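Phosphoribosyl-glycinamide (GAR) synthetase (PDB 7LVO) catalyses the ATP-dependent ligation of phosphoribosylamine to glycine in de novo purine synthesis, forming the N-terminal half of a bifunctional GAR/AIR synthetase. Local coordinates at residues L86-P91 and E114-D119; G319-A324 and R328-N333; K179-T184 and E205-A210. All coordinates share one frame; numbering follows the deposited sequence.

Contact 1: L86-P91 and E114-D119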
ATOM      1  N   LEU A  86      12.176  -0.199 -18.761  1.00 32.69           N
ATOM      2  CA  LEU A  86      13.578  -0.274 -18.384  1.00 29.05           C
ATOM      3  C   LEU A  86      13.699  -0.973 -17.039  1.00 34.49           C
ATOM      4  O   LEU A  86      12.872  -0.745 -16.144  1.00 36.01           O
ATOM      5  CB  LEU A  86      14.204   1.124 -18.297  1.00 31.49           C
ATOM      6  CG  LEU A  86      15.707   1.167 -18.043  1.00 39.75           C
ATOM      7  CD1 LEU A  86      16.472   0.697 -19.270  1.00 44.68           C
ATOM      8  CD2 LEU A  86      16.144   2.569 -17.631  1.00 44.49           C
ATOM      9  N   PRO A  87      14.702  -1.830 -16.866  1.00 32.84           N
ATOM     10  CA  PRO A  87      14.903  -2.450 -15.551  1.00 35.19           C
ATOM     11  C   PRO A  87      15.394  -1.435 -14.532  1.00 40.28           C
ATOM     12  O   PRO A  87      16.015  -0.424 -14.872  1.00 37.39           O
ATOM     13  CB  PRO A  87      15.962  -3.529 -15.814  1.00 39.67           C
ATOM     14  CG  PRO A  87      15.983  -3.722 -17.298  1.00 38.17           C
ATOM     15  CD  PRO A  87      15.618  -2.383 -17.884  1.00 36.05           C
ATOM     16  N   TRP A  88      15.106  -1.722 -13.263  1.00 38.78           N
ATOM     17  CA  TRP A  88      15.551  -0.847 -12.186  1.00 41.00           C
ATOM     18  C   TRP A  88      17.021  -1.054 -11.847  1.00 39.25           C
ATOM     19  O   TRP A  88      17.676  -0.132 -11.338  1.00 40.06           O
ATOM     20  CB  TRP A  88      14.715  -1.089 -10.929  1.00 38.00           C
ATOM     21  CG  TRP A  88      13.273  -0.738 -11.064  1.00 30.28           C
ATOM     22  CD1 TRP A  88      12.694  -0.030 -12.070  1.00 27.04           C
ATOM     23  CD2 TRP A  88      12.224  -1.083 -10.159  1.00 25.54           C
ATOM     24  NE1 TRP A  88      11.344   0.088 -11.851  1.00 29.25           N
ATOM     25  CE2 TRP A  88      11.030  -0.550 -10.681  1.00 23.77           C
ATOM     26  CE3 TRP A  88      12.176  -1.792  -8.952  1.00 27.18           C
ATOM     27  CZ2 TRP A  88       9.806  -0.696 -10.041  1.00 24.08           C
ATOM     28  CZ3 TRP A  88      10.955  -1.936  -8.318  1.00 27.19           C
ATOM     29  CH2 TRP A  88       9.789  -1.388  -8.862  1.00 27.68           C
ATOM     30  N   GLY A  89      17.549  -2.239 -12.108  1.00 37.05           N
ATOM     31  CA  GLY A  89      18.875  -2.589 -11.616  1.00 36.56           C
ATOM     32  C   GLY A  89      18.817  -3.181 -10.222  1.00 35.59           C
ATOM     33  O   GLY A  89      17.961  -2.847  -9.405  1.00 39.94           O
ATOM     34  N   ALA A  90      19.744  -4.089  -9.950  1.00 31.08           N
ATOM     35  CA  ALA A  90      19.745  -4.783  -8.672  1.00 39.30           C
ATOM     36  C   ALA A  90      20.130  -3.822  -7.547  1.00 43.43           C
ATOM     37  O   ALA A  90      20.907  -2.883  -7.757  1.00 33.42           O
ATOM     38  CB  ALA A  90      20.715  -5.961  -8.704  1.00 45.81           C
ATOM     39  N   PRO A  91      19.597  -4.029  -6.346  1.00 39.74           N
ATOM     40  CA  PRO A  91      20.005  -3.196  -5.206  1.00 36.07           C
ATOM     41  C   PRO A  91      21.436  -3.505  -4.809  1.00 41.88           C
ATOM     42  O   PRO A  91      21.985  -4.539  -5.215  1.00 46.43           O
ATOM     43  CB  PRO A  91      19.021  -3.592  -4.095  1.00 38.01           C
ATOM     44  CG  PRO A  91      17.942  -4.387  -4.761  1.00 35.21           C
ATOM     45  CD  PRO A  91      18.581  -5.025  -5.962  1.00 37.65           C
ATOM     46  N   GLU A 114       6.980  -2.269  -2.327  1.00 35.02           N
ATOM     47  CA  GLU A 114       7.735  -2.333  -1.082  1.00 36.74           C
ATOM     48  C   GLU A 114       9.199  -2.672  -1.328  1.00 29.81           C
ATOM     49  O   GLU A 114      10.089  -2.117  -0.667  1.00 29.09           O
ATOM     50  CB  GLU A 114       7.099  -3.369  -0.148  1.00 42.67           C
ATOM     51  CG  GLU A 114       7.861  -3.622   1.143  1.00 47.06           C
ATOM     52  CD  GLU A 114       7.401  -4.889   1.854  1.00 57.33           C
ATOM     53  OE1 GLU A 114       6.490  -5.567   1.331  1.00 68.49           O
ATOM     54  OE2 GLU A 114       7.950  -5.207   2.931  1.00 52.48           O
ATOM     55  N   GLN A 115       9.470  -3.577  -2.271  1.00 25.41           N
ATOM     56  CA  GLN A 115      10.826  -4.095  -2.421  1.00 31.86           C
ATOM     57  C   GLN A 115      11.861  -2.999  -2.641  1.00 25.73           C
ATOM     58  O   GLN A 115      12.877  -2.994  -1.927  1.00 33.28           O
ATOM     59  CB  GLN A 115      10.858  -5.117  -3.558  1.00 32.79           C
ATOM     60  CG  GLN A 115      12.219  -5.765  -3.773  1.00 42.36           C
ATOM     61  CD  GLN A 115      12.147  -6.998  -4.659  1.00 57.55           C
ATOM     62  OE1 GLN A 115      11.397  -7.935  -4.377  1.00 51.76           O
ATOM     63  NE2 GLN A 115      12.926  -7.000  -5.737  1.00 59.03           N
ATOM     64  N   PRO A 116      11.696  -2.070  -3.590  1.00 27.49           N
ATOM     65  CA  PRO A 116      12.752  -1.057  -3.793  1.00 25.12           C
ATOM     66  C   PRO A 116      12.989  -0.190  -2.566  1.00 25.35           C
ATOM     67  O   PRO A 116      14.135   0.185  -2.295  1.00 26.13           O
ATOM     68  CB  PRO A 116      12.234  -0.237  -4.987  1.00 27.91           C
ATOM     69  CG  PRO A 116      10.762  -0.499  -5.038  1.00 36.83           C
ATOM     70  CD  PRO A 116      10.578  -1.909  -4.539  1.00 29.22           C
ATOM     71  N   LEU A 117      11.936   0.149  -1.823  1.00 24.22           N
ATOM     72  CA  LEU A 117      12.116   0.950  -0.614  1.00 26.39           C
ATOM     73  C   LEU A 117      12.907   0.181   0.436  1.00 26.91           C
ATOM     74  O   LEU A 117      13.933   0.663   0.938  1.00 23.02           O
ATOM     75  CB  LEU A 117      10.756   1.375  -0.063  1.00 22.81           C
ATOM     76  CG  LEU A 117      10.020   2.437  -0.872  1.00 23.46           C
ATOM     77  CD1 LEU A 117       8.617   2.652  -0.329  1.00 25.80           C
ATOM     78  CD2 LEU A 117      10.793   3.741  -0.871  1.00 23.22           C
ATOM     79  N   VAL A 118      12.457  -1.031   0.773  1.00 25.78           N
ATOM     80  CA  VAL A 118      13.159  -1.828   1.777  1.00 26.98           C
ATOM     81  C   VAL A 118      14.563  -2.168   1.305  1.00 24.05           C
ATOM     82  O   VAL A 118      15.478  -2.339   2.119  1.00 30.88           O
ATOM     83  CB  VAL A 118      12.350  -3.100   2.107  1.00 30.36           C
ATOM     84  CG1 VAL A 118      13.159  -4.041   2.969  1.00 28.23           C
ATOM     85  CG2 VAL A 118      11.051  -2.727   2.803  1.00 29.39           C
ATOM     86  N   ASP A 119      14.760  -2.287  -0.008  1.00 24.14           N
ATOM     87  CA  ASP A 119      16.085  -2.554  -0.552  1.00 27.83           C
ATOM     88  C   ASP A 119      16.956  -1.304  -0.612  1.00 29.96           C
ATOM     89  O   ASP A 119      18.144  -1.415  -0.908  1.00 27.21           O
ATOM     90  CB  ASP A 119      15.963  -3.171  -1.945  1.00 29.73           C
ATOM     91  CG  ASP A 119      15.472  -4.613  -1.903  1.00 34.42           C
ATOM     92  OD1 ASP A 119      15.325  -5.157  -0.792  1.00 36.14           O
ATOM     93  OD2 ASP A 119      15.239  -5.204  -2.980  1.00 38.93           O
TER

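Contact 2: G319-A324 and R328-N333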
ATOM      1  N   GLY A 319      -1.803  -0.371   9.264  1.00 23.07           N
ATOM      2  CA  GLY A 319      -2.930  -1.277   9.290  1.00 24.57           C
ATOM      3  C   GLY A 319      -3.364  -1.585  10.704  1.00 25.29           C
ATOM      4  O   GLY A 319      -2.599  -2.178  11.472  1.00 27.27           O
ATOM      5  N   PHE A 320      -4.583  -1.185  11.053  1.00 32.73           N
ATOM      6  CA  PHE A 320      -5.120  -1.369  12.389  1.00 28.40           C
ATOM      7  C   PHE A 320      -6.104  -2.537  12.430  1.00 32.78           C
ATOM      8  O   PHE A 320      -6.709  -2.915  11.429  1.00 28.43           O
ATOM      9  CB  PHE A 320      -5.847  -0.104  12.873  1.00 25.20           C
ATOM     10  CG  PHE A 320      -4.956   1.068  13.097  1.00 29.12           C
ATOM     11  CD1 PHE A 320      -4.641   1.927  12.058  1.00 27.39           C
ATOM     12  CD2 PHE A 320      -4.435   1.327  14.354  1.00 28.94           C
ATOM     13  CE1 PHE A 320      -3.821   3.012  12.268  1.00 23.30           C
ATOM     14  CE2 PHE A 320      -3.618   2.414  14.564  1.00 26.88           C
ATOM     15  CZ  PHE A 320      -3.311   3.255  13.518  1.00 21.15           C
ATOM     16  N   MET A 321      -6.256  -3.102  13.621  1.00 29.61           N
ATOM     17  CA  MET A 321      -7.396  -3.944  13.959  1.00 33.21           C
ATOM     18  C   MET A 321      -8.100  -3.280  15.133  1.00 30.87           C
ATOM     19  O   MET A 321      -7.475  -3.028  16.173  1.00 37.26           O
ATOM     20  CB  MET A 321      -6.972  -5.367  14.324  1.00 31.12           C
ATOM     21  CG  MET A 321      -8.155  -6.241  14.736  1.00 37.12           C
ATOM     22  SD  MET A 321      -7.754  -7.985  14.912  1.00 44.96           S
ATOM     23  CE  MET A 321      -7.464  -8.444  13.196  1.00 48.74           C
ATOM     24  N   ILE A 322      -9.382  -2.971  14.961  1.00 33.29           N
ATOM     25  CA  ILE A 322     -10.184  -2.376  16.022  1.00 28.69           C
ATOM     26  C   ILE A 322     -10.689  -3.531  16.884  1.00 37.59           C
ATOM     27  O   ILE A 322     -11.672  -4.191  16.545  1.00 38.10           O
ATOM     28  CB  ILE A 322     -11.336  -1.537  15.471  1.00 34.05           C
ATOM     29  CG1 ILE A 322     -10.812  -0.490  14.487  1.00 30.40           C
ATOM     30  CG2 ILE A 322     -12.097  -0.876  16.616  1.00 39.20           C
ATOM     31  CD1 ILE A 322      -9.749   0.422  15.055  1.00 36.02           C
ATOM     32  N   THR A 323     -10.004  -3.797  17.987  1.00 34.53           N
ATOM     33  CA  THR A 323     -10.409  -4.852  18.903  1.00 41.94           C
ATOM     34  C   THR A 323     -11.388  -4.294  19.931  1.00 45.73           C
ATOM     35  O   THR A 323     -11.655  -3.090  19.984  1.00 33.43           O
ATOM     36  CB  THR A 323      -9.193  -5.459  19.604  1.00 44.03           C
ATOM     37  OG1 THR A 323      -8.709  -4.550  20.598  1.00 41.11           O
ATOM     38  CG2 THR A 323      -8.082  -5.751  18.596  1.00 33.53           C
ATOM     39  N   ALA A 324     -11.921  -5.189  20.763  1.00 43.16           N
ATOM     40  CA  ALA A 324     -12.809  -4.760  21.835  1.00 50.56           C
ATOM     41  C   ALA A 324     -12.105  -3.839  22.822  1.00 49.45           C
ATOM     42  O   ALA A 324     -12.775  -3.068  23.519  1.00 55.25           O
ATOM     43  CB  ALA A 324     -13.375  -5.979  22.570  1.00 51.40           C
ATOM     44  N   ARG A 328      -5.375  -1.581  17.449  1.00 31.59           N
ATOM     45  CA  ARG A 328      -4.119  -2.303  17.577  1.00 32.68           C
ATOM     46  C   ARG A 328      -3.417  -2.287  16.228  1.00 29.49           C
ATOM     47  O   ARG A 328      -4.053  -2.496  15.192  1.00 26.75           O
ATOM     48  CB  ARG A 328      -4.335  -3.751  18.033  1.00 34.94           C
ATOM     49  CG  ARG A 328      -4.988  -3.884  19.398  1.00 39.23           C
ATOM     50  CD  ARG A 328      -4.077  -3.401  20.511  1.00 38.47           C
ATOM     51  NE  ARG A 328      -4.695  -3.543  21.822  1.00 43.86           N
ATOM     52  CZ  ARG A 328      -5.482  -2.635  22.385  1.00 47.55           C
ATOM     53  NH1 ARG A 328      -5.769  -1.496  21.777  1.00 47.84           N
ATOM     54  NH2 ARG A 328      -5.994  -2.878  23.590  1.00 58.83           N
ATOM     55  N   VAL A 329      -2.107  -2.050  16.247  1.00 29.11           N
ATOM     56  CA  VAL A 329      -1.324  -1.992  15.019  1.00 25.53           C
ATOM     57  C   VAL A 329      -0.972  -3.409  14.586  1.00 27.63           C
ATOM     58  O   VAL A 329      -0.244  -4.122  15.287  1.00 32.68           O
ATOM     59  CB  VAL A 329      -0.055  -1.146  15.209  1.00 30.26           C
ATOM     60  CG1 VAL A 329       0.777  -1.165  13.942  1.00 31.99           C
ATOM     61  CG2 VAL A 329      -0.427   0.284  15.597  1.00 27.28           C
ATOM     62  N   LEU A 330      -1.489  -3.822  13.430  1.00 29.25           N
ATOM     63  CA  LEU A 330      -1.124  -5.122  12.884  1.00 24.06           C
ATOM     64  C   LEU A 330       0.221  -5.064  12.163  1.00 27.90           C
ATOM     65  O   LEU A 330       1.051  -5.966  12.318  1.00 40.58           O
ATOM     66  CB  LEU A 330      -2.199  -5.615  11.922  1.00 28.08           C
ATOM     67  CG  LEU A 330      -3.582  -5.914  12.500  1.00 32.94           C
ATOM     68  CD1 LEU A 330      -4.506  -6.414  11.396  1.00 32.56           C
ATOM     69  CD2 LEU A 330      -3.495  -6.925  13.631  1.00 33.10           C
ATOM     70  N   GLU A 331       0.458  -4.010  11.388  1.00 29.54           N
ATOM     71  CA  GLU A 331       1.693  -3.896  10.623  1.00 34.49           C
ATOM     72  C   GLU A 331       1.821  -2.485  10.076  1.00 30.53           C
ATOM     73  O   GLU A 331       0.820  -1.794   9.860  1.00 27.20           O
ATOM     74  CB  GLU A 331       1.726  -4.907   9.467  1.00 25.57           C
ATOM     75  CG  GLU A 331       0.597  -4.722   8.464  1.00 43.70           C
ATOM     76  CD  GLU A 331       0.576  -5.800   7.398  1.00 56.21           C
ATOM     77  OE1 GLU A 331       1.209  -6.857   7.606  1.00 60.64           O
ATOM     78  OE2 GLU A 331      -0.070  -5.585   6.351  1.00 62.24           O
ATOM     79  N   TYR A 332       3.066  -2.067   9.864  1.00 22.03           N
ATOM     80  CA  TYR A 332       3.371  -0.817   9.186  1.00 29.92           C
ATOM     81  C   TYR A 332       3.679  -1.114   7.721  1.00 30.18           C
ATOM     82  O   TYR A 332       4.426  -2.051   7.415  1.00 30.14           O
ATOM     83  CB  TYR A 332       4.567  -0.101   9.823  1.00 30.09           C
ATOM     84  CG  TYR A 332       4.309   0.523  11.171  1.00 24.79           C
ATOM     85  CD1 TYR A 332       3.393   1.557  11.317  1.00 28.01           C
ATOM     86  CD2 TYR A 332       5.002   0.103  12.294  1.00 24.88           C
ATOM     87  CE1 TYR A 332       3.163   2.136  12.549  1.00 27.85           C
ATOM     88  CE2 TYR A 332       4.779   0.679  13.533  1.00 32.74           C
ATOM     89  CZ  TYR A 332       3.857   1.692  13.654  1.00 31.15           C
ATOM     90  OH  TYR A 332       3.641   2.262  14.883  1.00 32.56           O
ATOM     91  N   ASN A 333       3.098  -0.329   6.823  1.00 23.62           N
ATOM     92  CA  ASN A 333       3.499  -0.277   5.426  1.00 25.08           C
ATOM     93  C   ASN A 333       3.995   1.138   5.137  1.00 34.97           C
ATOM     94  O   ASN A 333       3.390   2.121   5.590  1.00 27.08           O
ATOM     95  CB  ASN A 333       2.349  -0.652   4.501  1.00 32.72           C
ATOM     96  CG  ASN A 333       2.015  -2.144   4.565  1.00 40.66           C
ATOM     97  OD1 ASN A 333       2.389  -2.843   5.509  1.00 35.75           O
ATOM     98  ND2 ASN A 333       1.315  -2.632   3.554  1.00 43.66           N
TER

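Contact 3: K179-T184 and E205-A210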
ATOM      1  N   LYS A 179       4.660 -23.951  23.204  1.00 44.98           N
ATOM      2  CA  LYS A 179       4.310 -24.992  24.162  1.00 52.53           C
ATOM      3  C   LYS A 179       3.854 -24.423  25.499  1.00 51.72           C
ATOM      4  O   LYS A 179       3.143 -25.111  26.239  1.00 52.72           O
ATOM      5  CB  LYS A 179       5.510 -25.921  24.367  1.00 50.64           C
ATOM      6  CG  LYS A 179       5.261 -27.094  25.300  1.00 53.95           C
ATOM      7  CD  LYS A 179       6.521 -27.942  25.450  1.00 63.83           C
ATOM      8  CE  LYS A 179       6.348 -29.029  26.501  1.00 71.85           C
ATOM      9  NZ  LYS A 179       7.588 -29.843  26.660  1.00 55.14           N
ATOM     10  N   SER A 180       4.233 -23.188  25.820  1.00 44.18           N
ATOM     11  CA  SER A 180       3.878 -22.570  27.088  1.00 40.85           C
ATOM     12  C   SER A 180       2.557 -21.811  27.041  1.00 49.07           C
ATOM     13  O   SER A 180       2.161 -21.229  28.056  1.00 48.79           O
ATOM     14  CB  SER A 180       4.992 -21.618  27.538  1.00 39.09           C
ATOM     15  OG  SER A 180       5.175 -20.565  26.610  1.00 45.51           O
ATOM     16  N   LYS A 181       1.867 -21.798  25.898  1.00 46.71           N
ATOM     17  CA  LYS A 181       0.581 -21.126  25.775  1.00 47.06           C
ATOM     18  C   LYS A 181       0.681 -19.695  26.291  1.00 46.27           C
ATOM     19  O   LYS A 181       0.194 -19.394  27.387  1.00 48.31           O
ATOM     20  CB  LYS A 181      -0.498 -21.890  26.546  1.00 51.23           C
ATOM     21  CG  LYS A 181      -0.739 -23.311  26.062  1.00 47.65           C
ATOM     22  CD  LYS A 181      -1.357 -23.331  24.672  1.00 54.17           C
ATOM     23  CE  LYS A 181      -1.844 -24.727  24.302  1.00 44.98           C
ATOM     24  NZ  LYS A 181      -0.742 -25.731  24.298  1.00 53.01           N
ATOM     25  N   PRO A 182       1.292 -18.786  25.535  1.00 41.51           N
ATOM     26  CA  PRO A 182       1.523 -17.433  26.055  1.00 43.69           C
ATOM     27  C   PRO A 182       0.379 -16.469  25.788  1.00 49.57           C
ATOM     28  O   PRO A 182       0.278 -15.429  26.443  1.00 53.20           O
ATOM     29  CB  PRO A 182       2.798 -16.988  25.321  1.00 41.87           C
ATOM     30  CG  PRO A 182       3.063 -18.058  24.245  1.00 48.03           C
ATOM     31  CD  PRO A 182       1.864 -18.951  24.191  1.00 44.95           C
ATOM     32  N   PHE A 183      -0.490 -16.800  24.839  1.00 47.43           N
ATOM     33  CA  PHE A 183      -1.508 -15.876  24.358  1.00 47.43           C
ATOM     34  C   PHE A 183      -2.863 -16.202  24.977  1.00 47.43           C
ATOM     35  O   PHE A 183      -3.303 -17.359  24.963  1.00 47.43           O
ATOM     36  CB  PHE A 183      -1.593 -15.923  22.831  1.00 47.43           C
ATOM     37  CG  PHE A 183      -0.309 -15.553  22.147  1.00 47.43           C
ATOM     38  CD1 PHE A 183       0.507 -14.564  22.673  1.00 47.43           C
ATOM     39  CD2 PHE A 183       0.091 -16.203  20.995  1.00 47.43           C
ATOM     40  CE1 PHE A 183       1.692 -14.221  22.053  1.00 47.43           C
ATOM     41  CE2 PHE A 183       1.277 -15.868  20.371  1.00 47.43           C
ATOM     42  CZ  PHE A 183       2.077 -14.874  20.900  1.00 47.43           C
ATOM     43  N   THR A 184      -3.523 -15.169  25.509  1.00 57.51           N
ATOM     44  CA  THR A 184      -4.830 -15.359  26.127  1.00 57.51           C
ATOM     45  C   THR A 184      -5.850 -15.869  25.118  1.00 57.51           C
ATOM     46  O   THR A 184      -6.698 -16.706  25.450  1.00 57.51           O
ATOM     47  CB  THR A 184      -5.310 -14.047  26.750  1.00 57.51           C
ATOM     48  OG1 THR A 184      -4.335 -13.581  27.693  1.00 57.51           O
ATOM     49  CG2 THR A 184      -6.642 -14.248  27.458  1.00 57.51           C
ATOM     50  N   GLU A 205      -4.598 -22.778  13.146  1.00 55.21           N
ATOM     51  CA  GLU A 205      -5.818 -22.912  13.934  1.00 58.05           C
ATOM     52  C   GLU A 205      -5.574 -23.618  15.261  1.00 59.78           C
ATOM     53  O   GLU A 205      -6.371 -23.459  16.192  1.00 61.45           O
ATOM     54  CB  GLU A 205      -6.881 -23.672  13.135  1.00 59.10           C
ATOM     55  CG  GLU A 205      -7.312 -22.977  11.854  1.00 54.79           C
ATOM     56  CD  GLU A 205      -8.548 -23.608  11.238  1.00 61.90           C
ATOM     57  OE1 GLU A 205      -9.184 -24.447  11.911  1.00 61.85           O
ATOM     58  OE2 GLU A 205      -8.882 -23.267  10.082  1.00 55.45           O
ATOM     59  N   THR A 206      -4.500 -24.395  15.369  1.00 54.40           N
ATOM     60  CA  THR A 206      -4.153 -25.080  16.605  1.00 55.55           C
ATOM     61  C   THR A 206      -2.638 -25.097  16.751  1.00 56.19           C
ATOM     62  O   THR A 206      -1.900 -24.681  15.852  1.00 62.79           O
ATOM     63  CB  THR A 206      -4.708 -26.510  16.636  1.00 62.77           C
ATOM     64  OG1 THR A 206      -4.121 -27.273  15.574  1.00 65.24           O
ATOM     65  CG2 THR A 206      -6.222 -26.501  16.477  1.00 66.83           C
ATOM     66  N   ASP A 207      -2.175 -25.584  17.903  1.00 53.45           N
ATOM     67  CA  ASP A 207      -0.737 -25.640  18.148  1.00 58.63           C
ATOM     68  C   ASP A 207      -0.036 -26.521  17.123  1.00 59.58           C
ATOM     69  O   ASP A 207       1.060 -26.190  16.656  1.00 61.24           O
ATOM     70  CB  ASP A 207      -0.460 -26.138  19.565  1.00 56.00           C
ATOM     71  CG  ASP A 207      -0.849 -25.125  20.626  1.00 60.70           C
ATOM     72  OD1 ASP A 207      -1.529 -24.134  20.283  1.00 75.37           O
ATOM     73  OD2 ASP A 207      -0.470 -25.317  21.801  1.00 50.88           O
ATOM     74  N   GLU A 208      -0.657 -27.645  16.755  1.00 64.40           N
ATOM     75  CA  GLU A 208      -0.043 -28.556  15.793  1.00 67.95           C
ATOM     76  C   GLU A 208       0.345 -27.827  14.514  1.00 61.90           C
ATOM     77  O   GLU A 208       1.456 -27.997  13.999  1.00 61.99           O
ATOM     78  CB  GLU A 208      -0.995 -29.714  15.488  1.00 66.24           C
ATOM     79  CG  GLU A 208      -1.255 -30.623  16.675  1.00 67.80           C
ATOM     80  CD  GLU A 208       0.024 -31.202  17.250  1.00 68.79           C
ATOM     81  OE1 GLU A 208       1.067 -31.146  16.563  1.00 66.03           O
ATOM     82  OE2 GLU A 208      -0.011 -31.709  18.394  1.00 62.70           O
ATOM     83  N   GLU A 209      -0.563 -27.003  13.988  1.00 63.15           N
ATOM     84  CA  GLU A 209      -0.251 -26.235  12.790  1.00 65.05           C
ATOM     85  C   GLU A 209       0.799 -25.165  13.052  1.00 64.94           C
ATOM     86  O   GLU A 209       1.482 -24.744  12.111  1.00 63.75           O
ATOM     87  CB  GLU A 209      -1.523 -25.595  12.230  1.00 65.37           C
ATOM     88  CG  GLU A 209      -2.650 -26.585  11.980  1.00 58.23           C
ATOM     89  CD  GLU A 209      -3.853 -25.943  11.324  1.00 61.83           C
ATOM     90  OE1 GLU A 209      -3.709 -24.822  10.786  1.00 57.68           O
ATOM     91  OE2 GLU A 209      -4.941 -26.558  11.349  1.00 62.02           O
ATOM     92  N   ALA A 210       0.943 -24.721  14.303  1.00 57.07           N
ATOM     93  CA  ALA A 210       1.959 -23.724  14.624  1.00 61.07           C
ATOM     94  C   ALA A 210       3.356 -24.333  14.586  1.00 57.18           C
ATOM     95  O   ALA A 210       4.285 -23.746  14.020  1.00 44.36           O
ATOM     96  CB  ALA A 210       1.673 -23.106  15.992  1.00 50.93           C
TER

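Contact 1: L86-P91 and E114-D119
P91 and D119 meet where the loop 86-91 passes segment 114-119, and their CA atoms are the nearest pair of the two backbones, 6.1 Å apart. The pyrrolidine ring lies across the aspartate side chain: P91 CG is 3.3 Å from D119 OD2 and 3.7 Å from D119 CB, while P91 CB packs 3.8 Å from D119 CB. The backbone sets D119 CB against P91, and chi1 of -73° swings the carboxylate so that OD2 lies beside P91 CG. The backbone bond from D119 N to Q115 O, 2.8 Å long, holds the chain from which this side chain springs.

A second patch is formed by W88 and P116. One corner of the six-membered indole ring does the touching, with W88 CZ3 3.6 Å from P116 CG and 3.8 Å from P116 CD; the approach is slanted. At the other end of the indole, NE1 makes a weak hydrogen bond to C68 O, and P113 also touches the W88 side chain. Within the N domain, the two patches pack the loop that follows strand 81-83 against the short helix 114-118.

No hydrogen bond links the segments, and 175 Å² is buried in all. The contact therefore rests on van der Waals packing, with two rigid prolines contributing one ring from each side, and a carboxylate oxygen as its one polar side-chain participant.

Contact 2: G319-A324 and R328-N333
G319 faces both L330 and E331, the signature of a classic beta bulge in the antiparallel pair 319-323 and 328-333. G319 N donates to E331 O at 3.0 Å, and L330 N donates to G319 O at 2.8 Å, each bond nearly collinear with the accepting carbonyl. Beyond the bulge, M321 and R328 form a hydrogen-bonded pair: M321 N reaches R328 O at 2.8 Å in the carbonyl plane, whereas R328 N meets M321 O with the donor tilted 28° from the plane of the M321 carbonyl. The non-hydrogen-bonded pair F320 and V329 lies between, with F320 CA 3.2 Å from R328 O in a CA-H...O contact.

Side chains extend the pairing on both faces. F320 CE2 touches V329 CG2 at 4.0 Å on one; on the other, L330 CD2 packs 3.9 Å from M321 CB. The helix-like backbone of L330 (psi -42°) is the irregularity that brings E331 to the same face as M321 and R328. E331 and N333 are predicted magnesium ligands. At the turn, T323 CG2 lies 3.7 Å from R328 CG, and T323 OG1 sits over the guanidinium while hydrogen-bonding to G326 O and D325 N.

In the ATP-grasp domain, strand 240-248 flanks 315-323 on its other side, and helix 287-307 packs against F320 and V329.

Contact 3: K179-T184 and E205-A210
K181 reaches D207 through a chain bent twice, at chi2 (-68°) and again at chi4 (-60°), so that its ammonium end comes nearer the helix than the direction of its first bond would suggest. D207 answers with CG turned beside its own backbone N (chi1 -70°), which carries the carboxylate out toward the loop. The two side chains cross at a slant and form a salt bridge through one oxygen: K181 NZ donates to D207 OD2, met nearly along its C-O bond direction.

The modelled separation of K181 NZ and D207 OD2 is 2.5 Å, and K181 CE lies 2.9 Å from the same OD2. Both values are shorter than expected, so the exact geometry, and any strength read from it, are doubtful. K181 also touches a crystal neighbour, and its pose may partly reflect that.

T206 is the N-cap residue, which makes D207 the first residue of helix 207-218, where the helix dipole would be expected to favour a carboxylate. K181, with positive phi, is the first residue to leave helical geometry after helix 171-179. Only 83 Å² is buried, and the bridge lies at the surface.

Within the ATP-grasp domain, the salt bridge thus joins the exit of helix 171-179 to the entry of helix 207-218. Around it, I178 of helix 171-179 touches D207 and A210, A210 packs on I190 of strand 188-192, and F183 rests against V232 of strand 229-234.

Overall arrangement
From the N terminus, the chain closes contact 1 first, then contact 3, then contact 2; the three loops follow in series, and none nests or crosses. Contact 1 spans 22 residues, including helix 95-104 and strand 108-111, and joins the loop after strand 81-83 to the helix after strand 108-111, the two outermost strands of the parallel sheet in the N domain. Contact 3 spans 20 residues, with strands 188-192 and 201-202, and ties two helices of the ATP-grasp region. Contact 2 pairs the two strands of a beta hairpin in that region, with three residues between its segments, its centre about 21 Å from that of contact 3. Contacts 1 and 2 approach to about 6 Å between nearest atoms without touching.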